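Local coordinates for sensor protein kinase HptS (Staphylococcus aureus, PDB 6LKI), which is a sensor histidine kinase of a two-component system, probably responding to extracellular hexose phosphate and passing the signal inward by phosphorylation, at residues D7-S12 with T107-E112; L85-Q90 with L100-A105; V124-N129 with H160-L165. All coordinates share one frame; numbering follows the deposited sequence.

Contact 1 (D7-S12 with T107-E112); sequences DESQSS and TPRLSE
Ser9 and Arg109 mark the nearest backbone approach, their CA atoms 6.9 Å apart, where helix segments 7-12 and 108-112 run roughly antiparallel at 155° with their axes 10.3 Å apart at closest approach. Side chains bridge this spacing, and Arg109 does most of the work. Its CB points toward the partner helix. The chain is extended at chi2 and bends at chi3 (-69°), which turns NE back toward the side of CB. The guanidinium is met on one face by Glu8 CB, which stands 3.4 Å above the plane and toward the rim. Glu8 and Arg109 cross at about a right angle. Glu8 runs extended beyond CG, and its OE2 comes to 3.6 Å from Arg109 NH1. This is a salt bridge with no hydrogen bond in it, and the carboxylate and guanidinium planes are well turned from each other. Ser12 OG lies at the guanidinium edge, 4.0 Å from Arg109 NH2.

Helix 2-31 is the long N-terminal helix. It precedes two four-stranded antiparallel sheets, and helix 108-116 links one sheet to the other. This layout is consistent with the double Cache sensor domains of histidine kinases.

Beside the arginine, the Ser9 hydroxyl meets carbon atoms. Ser9 OG touches Arg109 CD at 3.6 Å and Leu110 CD2 at 3.5 Å. Ser9 and Leu110 are both buried. They also pack on Leu165 and Ile167 of strand 163-169, respectively, so the second sheet lies against both helices here. Thr107 is the N-cap of helix 108-116. Its OG1 accepts from Leu110 N at 2.9 Å in a nearly straight bond of 166°, which holds the first turn just after strand 97-106 ends.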
loop_
_atom_site.group_PDB
_atom_site.type_symbol
_atom_site.label_atom_id
_atom_site.label_comp_id
_atom_site.label_asym_id
_atom_site.label_seq_id
_atom_site.Cartn_x
_atom_site.Cartn_y
_atom_site.Cartn_z
ATOM N N ASP B 7 -13.579 18.968 27.750
ATOM C CA ASP B 7 -14.764 18.117 27.800
ATOM C C ASP B 7 -15.710 18.379 26.631
ATOM O O ASP B 7 -16.407 17.458 26.187
ATOM C CB ASP B 7 -15.489 18.290 29.139
ATOM C CG ASP B 7 -15.964 19.713 29.376
ATOM O OD1 ASP B 7 -15.725 20.585 28.516
ATOM O OD2 ASP B 7 -16.584 19.957 30.433
ATOM N N GLU B 8 -15.755 19.613 26.120
ATOM C CA GLU B 8 -16.592 19.897 24.954
ATOM C C GLU B 8 -16.041 19.232 23.699
ATOM O O GLU B 8 -16.807 18.692 22.890
ATOM C CB GLU B 8 -16.722 21.407 24.747
ATOM C CG GLU B 8 -17.279 22.156 25.947
ATOM C CD GLU B 8 -17.528 23.625 25.660
ATOM O OE1 GLU B 8 -18.637 24.122 25.955
ATOM O OE2 GLU B 8 -16.612 24.281 25.123
ATOM N N SER B 9 -14.720 19.265 23.516
ATOM C CA SER B 9 -14.124 18.635 22.343
ATOM C C SER B 9 -14.246 17.118 22.411
ATOM O O SER B 9 -14.548 16.471 21.402
ATOM C CB SER B 9 -12.662 19.058 22.203
ATOM O OG SER B 9 -12.555 20.352 21.635
ATOM N N GLN B 10 -14.019 16.532 23.592
ATOM C CA GLN B 10 -14.234 15.097 23.754
ATOM C C GLN B 10 -15.664 14.722 23.404
ATOM O O GLN B 10 -15.898 13.766 22.657
ATOM C CB GLN B 10 -13.903 14.662 25.184
ATOM C CG GLN B 10 -13.976 13.143 25.430
ATOM C CD GLN B 10 -15.380 12.623 25.725
ATOM O OE1 GLN B 10 -16.299 13.392 26.008
ATOM N NE2 GLN B 10 -15.548 11.307 25.647
ATOM N N SER B 11 -16.633 15.470 23.932
ATOM C CA SER B 11 -18.033 15.158 23.673
ATOM C C SER B 11 -18.388 15.375 22.207
ATOM O O SER B 11 -19.164 14.604 21.630
ATOM C CB SER B 11 -18.929 16.003 24.577
ATOM O OG SER B 11 -20.296 15.745 24.317
ATOM N N SER B 12 -17.830 16.418 21.588
ATOM C CA SER B 12 -18.077 16.651 20.167
ATOM C C SER B 12 -17.453 15.553 19.313
ATOM O O SER B 12 -18.088 15.049 18.380
ATOM C CB SER B 12 -17.540 18.023 19.762
ATOM O OG SER B 12 -17.974 18.379 18.460
ATOM N N THR B 107 -10.976 21.022 13.966
ATOM C CA THR B 107 -12.343 21.243 14.410
ATOM C C THR B 107 -12.545 22.727 14.669
ATOM O O THR B 107 -11.592 23.435 15.012
ATOM C CB THR B 107 -12.676 20.450 15.687
ATOM O OG1 THR B 107 -12.117 21.110 16.828
ATOM C CG2 THR B 107 -12.135 19.029 15.611
ATOM N N PRO B 108 -13.769 23.231 14.491
ATOM C CA PRO B 108 -14.017 24.653 14.782
ATOM C C PRO B 108 -13.705 25.033 16.215
ATOM O O PRO B 108 -13.324 26.180 16.475
ATOM C CB PRO B 108 -15.510 24.819 14.465
ATOM C CG PRO B 108 -15.822 23.717 13.514
ATOM C CD PRO B 108 -14.954 22.566 13.926
ATOM N N ARG B 109 -13.848 24.099 17.157
ATOM C CA ARG B 109 -13.520 24.397 18.546
ATOM C C ARG B 109 -12.013 24.494 18.750
ATOM O O ARG B 109 -11.515 25.481 19.306
ATOM C CB ARG B 109 -14.117 23.332 19.466
ATOM C CG ARG B 109 -14.786 23.892 20.706
ATOM C CD ARG B 109 -15.278 22.773 21.603
ATOM N NE ARG B 109 -16.397 22.055 21.004
ATOM C CZ ARG B 109 -17.672 22.382 21.187
ATOM N NH1 ARG B 109 -17.986 23.414 21.959
ATOM N NH2 ARG B 109 -18.632 21.678 20.605
ATOM N N LEU B 110 -11.270 23.475 18.308
ATOM C CA LEU B 110 -9.827 23.457 18.533
ATOM C C LEU B 110 -9.134 24.602 17.805
ATOM O O LEU B 110 -8.149 25.159 18.304
ATOM C CB LEU B 110 -9.243 22.116 18.090
ATOM C CG LEU B 110 -9.685 20.886 18.885
ATOM C CD1 LEU B 110 -9.031 19.632 18.331
ATOM C CD2 LEU B 110 -9.378 21.053 20.364
ATOM N N SER B 111 -9.628 24.961 16.618
ATOM C CA SER B 111 -9.040 26.079 15.889
ATOM C C SER B 111 -9.351 27.411 16.558
ATOM O O SER B 111 -8.550 28.348 16.474
ATOM C CB SER B 111 -9.535 26.083 14.441
ATOM O OG SER B 111 -10.610 26.991 14.272
ATOM N N GLU B 112 -10.501 27.513 17.227
ATOM C CA GLU B 112 -10.871 28.754 17.899
ATOM C C GLU B 112 -10.077 28.946 19.186
ATOM O O GLU B 112 -9.525 30.027 19.427
ATOM C CB GLU B 112 -12.374 28.766 18.190
ATOM C CG GLU B 112 -12.776 29.659 19.353
ATOM C CD GLU B 112 -14.188 29.391 19.835
ATOM O OE1 GLU B 112 -15.119 30.072 19.356
ATOM O OE2 GLU B 112 -14.366 28.501 20.693
#

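Contact 2 (L85-Q90 with L100-A105)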
loop_
_atom_site.group_PDB
_atom_site.type_symbol
_atom_site.label_atom_id
_atom_site.label_comp_id
_atom_site.label_asym_id
_atom_site.label_seq_id
_atom_site.Cartn_x
_atom_site.Cartn_y
_atom_site.Cartn_z
ATOM N N LEU B 85 -6.365 9.999 11.950
ATOM C CA LEU B 85 -7.168 8.901 11.424
ATOM C C LEU B 85 -8.281 8.592 12.416
ATOM O O LEU B 85 -8.024 8.091 13.516
ATOM C CB LEU B 85 -6.301 7.673 11.167
ATOM C CG LEU B 85 -7.046 6.448 10.637
ATOM C CD1 LEU B 85 -7.831 6.802 9.382
ATOM C CD2 LEU B 85 -6.083 5.303 10.364
ATOM N N PHE B 86 -9.435 8.734 11.846
ATOM C CA PHE B 86 -10.496 8.809 12.842
ATOM C C PHE B 86 -11.519 7.687 12.717
ATOM O O PHE B 86 -11.945 7.133 13.734
ATOM C CB PHE B 86 -11.201 10.169 12.748
ATOM C CG PHE B 86 -12.366 10.319 13.693
ATOM C CD1 PHE B 86 -12.162 10.627 15.026
ATOM C CD2 PHE B 86 -13.666 10.168 13.240
ATOM C CE1 PHE B 86 -13.225 10.767 15.895
ATOM C CE2 PHE B 86 -14.737 10.311 14.107
ATOM C CZ PHE B 86 -14.514 10.611 15.436
ATOM N N SER B 87 -11.650 6.996 11.623
ATOM C CA SER B 87 -12.409 5.764 11.468
ATOM C C SER B 87 -11.936 5.019 10.228
ATOM O O SER B 87 -11.477 5.622 9.255
ATOM C CB SER B 87 -13.915 6.037 11.376
ATOM O OG SER B 87 -14.237 6.733 10.187
ATOM N N THR B 88 -12.055 3.693 10.285
ATOM C CA THR B 88 -11.724 2.812 9.174
ATOM C C THR B 88 -12.833 1.779 9.044
ATOM O O THR B 88 -13.247 1.185 10.044
ATOM C CB THR B 88 -10.373 2.116 9.391
ATOM O OG1 THR B 88 -9.361 3.097 9.646
ATOM C CG2 THR B 88 -9.985 1.300 8.168
ATOM N N HIS B 89 -13.320 1.576 7.821
ATOM C CA HIS B 89 -14.382 0.612 7.574
ATOM C C HIS B 89 -14.086 -0.167 6.303
ATOM O O HIS B 89 -13.658 0.406 5.298
ATOM C CB HIS B 89 -15.751 1.299 7.456
ATOM C CG HIS B 89 -16.282 1.821 8.755
ATOM N ND1 HIS B 89 -16.023 3.097 9.207
ATOM C CD2 HIS B 89 -17.056 1.237 9.701
ATOM C CE1 HIS B 89 -16.614 3.277 10.375
ATOM N NE2 HIS B 89 -17.247 2.164 10.696
ATOM N N GLN B 90 -14.308 -1.478 6.358
ATOM C CA GLN B 90 -14.229 -2.347 5.189
ATOM C C GLN B 90 -15.652 -2.555 4.683
ATOM O O GLN B 90 -16.471 -3.185 5.361
ATOM C CB GLN B 90 -13.555 -3.674 5.535
ATOM C CG GLN B 90 -13.326 -4.588 4.340
ATOM C CD GLN B 90 -12.299 -5.673 4.618
ATOM O OE1 GLN B 90 -11.475 -5.550 5.525
ATOM N NE2 GLN B 90 -12.341 -6.741 3.829
ATOM N N LEU B 100 -12.923 2.517 3.544
ATOM C CA LEU B 100 -13.294 3.898 3.826
ATOM C C LEU B 100 -12.534 4.372 5.057
ATOM O O LEU B 100 -12.721 3.831 6.152
ATOM C CB LEU B 100 -14.802 4.035 4.040
ATOM C CG LEU B 100 -15.280 5.420 4.487
ATOM C CD1 LEU B 100 -14.953 6.470 3.431
ATOM C CD2 LEU B 100 -16.773 5.412 4.800
ATOM N N LYS B 101 -11.701 5.368 4.873
ATOM C CA LYS B 101 -11.042 6.012 5.956
ATOM C C LYS B 101 -11.462 7.455 6.065
ATOM O O LYS B 101 -11.546 8.105 5.103
ATOM C CB LYS B 101 -9.566 5.950 5.753
ATOM C CG LYS B 101 -9.061 4.575 5.534
ATOM C CD LYS B 101 -7.612 4.528 5.895
ATOM C CE LYS B 101 -6.857 3.631 4.971
ATOM N NZ LYS B 101 -7.186 2.198 5.153
ATOM N N ILE B 102 -11.685 7.922 7.282
ATOM C CA ILE B 102 -12.090 9.299 7.542
ATOM C C ILE B 102 -11.032 9.948 8.422
ATOM O O ILE B 102 -10.695 9.419 9.488
ATOM C CB ILE B 102 -13.479 9.369 8.202
ATOM C CG1 ILE B 102 -14.540 8.800 7.257
ATOM C CG2 ILE B 102 -13.816 10.801 8.586
ATOM C CD1 ILE B 102 -15.938 8.806 7.829
ATOM N N TYR B 103 -10.507 11.083 7.971
ATOM C CA TYR B 103 -9.455 11.807 8.668
ATOM C C TYR B 103 -9.995 13.128 9.194
ATOM O O TYR B 103 -10.814 13.780 8.538
ATOM C CB TYR B 103 -8.262 12.074 7.744
ATOM C CG TYR B 103 -7.594 10.825 7.219
ATOM C CD1 TYR B 103 -8.063 10.189 6.078
ATOM C CD2 TYR B 103 -6.493 10.282 7.866
ATOM C CE1 TYR B 103 -7.455 9.045 5.596
ATOM C CE2 TYR B 103 -5.876 9.140 7.391
ATOM C CZ TYR B 103 -6.362 8.527 6.256
ATOM O OH TYR B 103 -5.753 7.388 5.781
ATOM N N MET B 104 -9.528 13.522 10.373
ATOM C CA MET B 104 -9.863 14.810 10.967
ATOM C C MET B 104 -8.664 15.736 10.820
ATOM O O MET B 104 -7.576 15.431 11.321
ATOM C CB MET B 104 -10.253 14.653 12.439
ATOM C CG MET B 104 -10.774 15.927 13.088
ATOM S SD MET B 104 -9.459 16.980 13.737
ATOM C CE MET B 104 -8.912 16.013 15.142
ATOM N N ALA B 105 -8.863 16.862 10.135
ATOM C CA ALA B 105 -7.794 17.838 9.950
ATOM C C ALA B 105 -7.834 18.940 11.002
ATOM O O ALA B 105 -6.780 19.418 11.436
ATOM C CB ALA B 105 -7.875 18.449 8.549
HETATM O O HOH W 1 -14.497 5.155 8.055
#
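Leu85 lays one methyl over the ring of Tyr103. Leu85 CD1 is 4.0 Å from the Tyr103 ring centroid and 25° off the normal, a CH-pi contact displaced toward the CE2 rim. The two residues form a non-hydrogen-bonded antiparallel pair. Lys101 lies on the same face, with its CB also near Leu85 CD1. Its NZ turns to an acidic side chain of another protein's chain.

The neighbouring residues interrupt the regular pairing. Phe86 and Ser87 both face Ile102, a classic beta bulge in the hairpin of strands 84-92 and 97-106. Phe86 N gives Ile102 O a bond of 2.8 Å, while Ser87 N reaches the same oxygen only weakly at 3.4 Å. Phe86 CB points toward the partner strand, but the ring leads away to helix 2-31 and His160.

Ser87, His89, Leu100 and Ile102 share the other face. Ser87 OG stands between the backbone N and the carbonyl carbon (chi1 67°). There Ser87 OG touches Ile102 CB at 3.4 Å and binds a water at 2.7 Å. His89 meets that water at its ring edge, in plane, with ND1 2.8 Å from it. The water donates to Leu100 O at 2.9 Å, an oxygen that already accepts from His89 N. His89 NE2 bonds Gln21 OE1 of helix 2-31, so both ring nitrogens have partners, which would hold the rotation of the imidazole. One water ties two side chains of strand 84-92 to a carbonyl of strand 97-106, on the face where Ser87 and His89 touch helix 2-31.

Contact 3 (V124-N129 with H160-L165)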
loop_
_atom_site.group_PDB
_atom_site.type_symbol
_atom_site.label_atom_id
_atom_site.label_comp_id
_atom_site.label_asym_id
_atom_site.label_seq_id
_atom_site.Cartn_x
_atom_site.Cartn_y
_atom_site.Cartn_z
ATOM N N VAL B 124 -2.926 11.493 21.583
ATOM C CA VAL B 124 -1.920 10.452 21.737
ATOM C C VAL B 124 -2.603 9.132 22.060
ATOM O O VAL B 124 -3.679 9.096 22.666
ATOM C CB VAL B 124 -0.883 10.798 22.830
ATOM C CG1 VAL B 124 -0.115 12.058 22.459
ATOM C CG2 VAL B 124 -1.561 10.947 24.180
ATOM N N ASP B 125 -1.965 8.039 21.650
ATOM C CA ASP B 125 -2.453 6.708 21.965
ATOM C C ASP B 125 -1.928 6.272 23.333
ATOM O O ASP B 125 -1.153 6.976 23.984
ATOM C CB ASP B 125 -2.054 5.718 20.867
ATOM C CG ASP B 125 -0.556 5.694 20.607
ATOM O OD1 ASP B 125 0.182 6.457 21.265
ATOM O OD2 ASP B 125 -0.117 4.911 19.737
ATOM N N GLN B 126 -2.353 5.087 23.779
ATOM C CA GLN B 126 -1.840 4.546 25.035
ATOM C C GLN B 126 -0.354 4.221 24.960
ATOM O O GLN B 126 0.294 4.099 26.006
ATOM C CB GLN B 126 -2.628 3.300 25.439
ATOM C CG GLN B 126 -2.146 2.019 24.799
ATOM C CD GLN B 126 -2.800 1.766 23.460
ATOM O OE1 GLN B 126 -2.709 2.582 22.543
ATOM N NE2 GLN B 126 -3.473 0.629 23.342
ATOM N N TYR B 127 0.197 4.068 23.761
ATOM C CA TYR B 127 1.636 3.943 23.591
ATOM C C TYR B 127 2.333 5.294 23.537
ATOM O O TYR B 127 3.552 5.334 23.363
ATOM C CB TYR B 127 1.965 3.138 22.331
ATOM C CG TYR B 127 1.173 1.860 22.205
ATOM C CD1 TYR B 127 1.067 0.977 23.273
ATOM C CD2 TYR B 127 0.527 1.538 21.021
ATOM C CE1 TYR B 127 0.341 -0.192 23.162
ATOM C CE2 TYR B 127 -0.198 0.373 20.900
ATOM C CZ TYR B 127 -0.287 -0.488 21.973
ATOM O OH TYR B 127 -1.010 -1.648 21.855
ATOM N N ASP B 128 1.590 6.390 23.688
ATOM C CA ASP B 128 2.125 7.748 23.761
ATOM C C ASP B 128 2.634 8.268 22.419
ATOM O O ASP B 128 3.446 9.198 22.393
ATOM C CB ASP B 128 3.240 7.858 24.813
ATOM C CG ASP B 128 2.733 8.299 26.172
ATOM O OD1 ASP B 128 1.545 8.089 26.474
ATOM O OD2 ASP B 128 3.543 8.865 26.942
ATOM N N ASN B 129 2.178 7.700 21.305
ATOM C CA ASN B 129 2.478 8.257 19.991
ATOM C C ASN B 129 1.574 9.450 19.700
ATOM O O ASN B 129 0.377 9.420 19.991
ATOM C CB ASN B 129 2.283 7.209 18.893
ATOM C CG ASN B 129 3.248 6.047 19.000
ATOM O OD1 ASN B 129 4.399 6.211 19.402
ATOM N ND2 ASN B 129 2.778 4.858 18.645
ATOM N N HIS B 160 -13.861 6.368 21.359
ATOM C CA HIS B 160 -13.881 5.348 20.320
ATOM C C HIS B 160 -12.626 4.487 20.279
ATOM O O HIS B 160 -12.654 3.410 19.671
ATOM C CB HIS B 160 -14.078 6.004 18.952
ATOM C CG HIS B 160 -12.901 6.810 18.502
ATOM N ND1 HIS B 160 -12.592 8.039 19.042
ATOM C CD2 HIS B 160 -11.954 6.560 17.567
ATOM C CE1 HIS B 160 -11.505 8.513 18.460
ATOM N NE2 HIS B 160 -11.099 7.635 17.560
ATOM N N ALA B 161 -11.531 4.929 20.889
ATOM C CA ALA B 161 -10.296 4.157 20.876
ATOM C C ALA B 161 -9.468 4.541 22.093
ATOM O O ALA B 161 -9.809 5.462 22.838
ATOM C CB ALA B 161 -9.512 4.377 19.578
ATOM N N ASP B 162 -8.365 3.816 22.284
ATOM C CA ASP B 162 -7.464 4.049 23.412
ATOM C C ASP B 162 -6.597 5.286 23.161
ATOM O O ASP B 162 -5.367 5.237 23.145
ATOM C CB ASP B 162 -6.609 2.814 23.668
ATOM C CG ASP B 162 -7.437 1.604 24.057
ATOM O OD1 ASP B 162 -8.197 1.697 25.043
ATOM O OD2 ASP B 162 -7.324 0.558 23.382
ATOM N N HIS B 163 -7.271 6.418 22.966
ATOM C CA HIS B 163 -6.617 7.685 22.677
ATOM C C HIS B 163 -6.977 8.712 23.741
ATOM O O HIS B 163 -8.030 8.627 24.380
ATOM C CB HIS B 163 -7.014 8.213 21.291
ATOM C CG HIS B 163 -6.635 7.301 20.166
ATOM N ND1 HIS B 163 -7.189 7.401 18.907
ATOM C CD2 HIS B 163 -5.759 6.271 20.110
ATOM C CE1 HIS B 163 -6.669 6.472 18.125
ATOM N NE2 HIS B 163 -5.800 5.772 18.830
ATOM N N ARG B 164 -6.091 9.688 23.921
ATOM C CA ARG B 164 -6.282 10.762 24.886
ATOM C C ARG B 164 -6.161 12.105 24.181
ATOM O O ARG B 164 -5.210 12.332 23.426
ATOM C CB ARG B 164 -5.261 10.676 26.023
ATOM C CG ARG B 164 -5.476 9.509 26.970
ATOM C CD ARG B 164 -4.235 9.250 27.806
ATOM N NE ARG B 164 -3.144 8.707 27.003
ATOM C CZ ARG B 164 -1.864 9.023 27.171
ATOM N NH1 ARG B 164 -1.512 9.885 28.116
ATOM N NH2 ARG B 164 -0.937 8.480 26.395
ATOM N N LEU B 165 -7.121 12.990 24.431
ATOM C CA LEU B 165 -7.085 14.353 23.918
ATOM C C LEU B 165 -6.501 15.262 24.991
ATOM O O LEU B 165 -7.034 15.334 26.103
ATOM C CB LEU B 165 -8.480 14.826 23.512
ATOM C CG LEU B 165 -8.619 16.337 23.306
ATOM C CD1 LEU B 165 -7.818 16.799 22.093
ATOM C CD2 LEU B 165 -10.079 16.735 23.177
#
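Val124 and Arg164 form an antiparallel hydrogen-bonded pair where strands 120-125 and 163-169 lie side by side in the second sheet. Just beyond, the chain folds through a type I turn, Asp125 to Asp128, within the hairpin to strand 130-133.

The backbone bonds are reciprocal. Val124 N reaches Arg164 O at 3.1 Å, and Arg164 N reaches Val124 O at 2.8 Å. A weak bond from Gln126 N to Asp162 O extends the pairing at the strand end.

Charged and polar contacts centre on Arg164. Arg164 NH2 donates to Asp125 O at 2.8 Å and to Asp128 OD1 in a salt bridge. Arg164 NH2 and Asp128 OD1 are modelled 2.5 Å apart, which is doubtfully short. Both acceptors sit near the guanidinium plane, and the carboxylate is turned only 19° from it. Asp125 O also accepts the turn bond from Asp128 N, from the opposite face of its carbonyl plane. Away from the arginine, His163 ND1 and Tyr84 OH are hydrogen-bonded.

Van der Waals contact comes from Val124 CG2, 3.4 Å above the plane of the Arg164 guanidinium, toward its rim. On the other side of the sheet, His163 CD2 rests 3.8 Å from Asp125 CB.

The three contacts lie about 16 to 18 Å apart, centre to centre. Contact 2 is nested along the chain inside the loop closed by contact 1; contact 3 comes after both. Contact 2 belongs to the first sheet, contact 3 to the second, and contact 1 joins the N-terminal helix to the helix between them. Strand 97-106 runs directly into helix 108-116. Contacts 1 and 3 touch through Ser9 CB and Leu165 CD2 at 3.6 Å. Contacts 2 and 3 meet where Phe86 CE1 lies 3.8 Å from His160 CE1, so the first sheet meets the loop leading into strand 163-169. Phe86 and His160 both touch Glu17 of helix 2-31. Another protein chain reaches contact 2, but neither of the others.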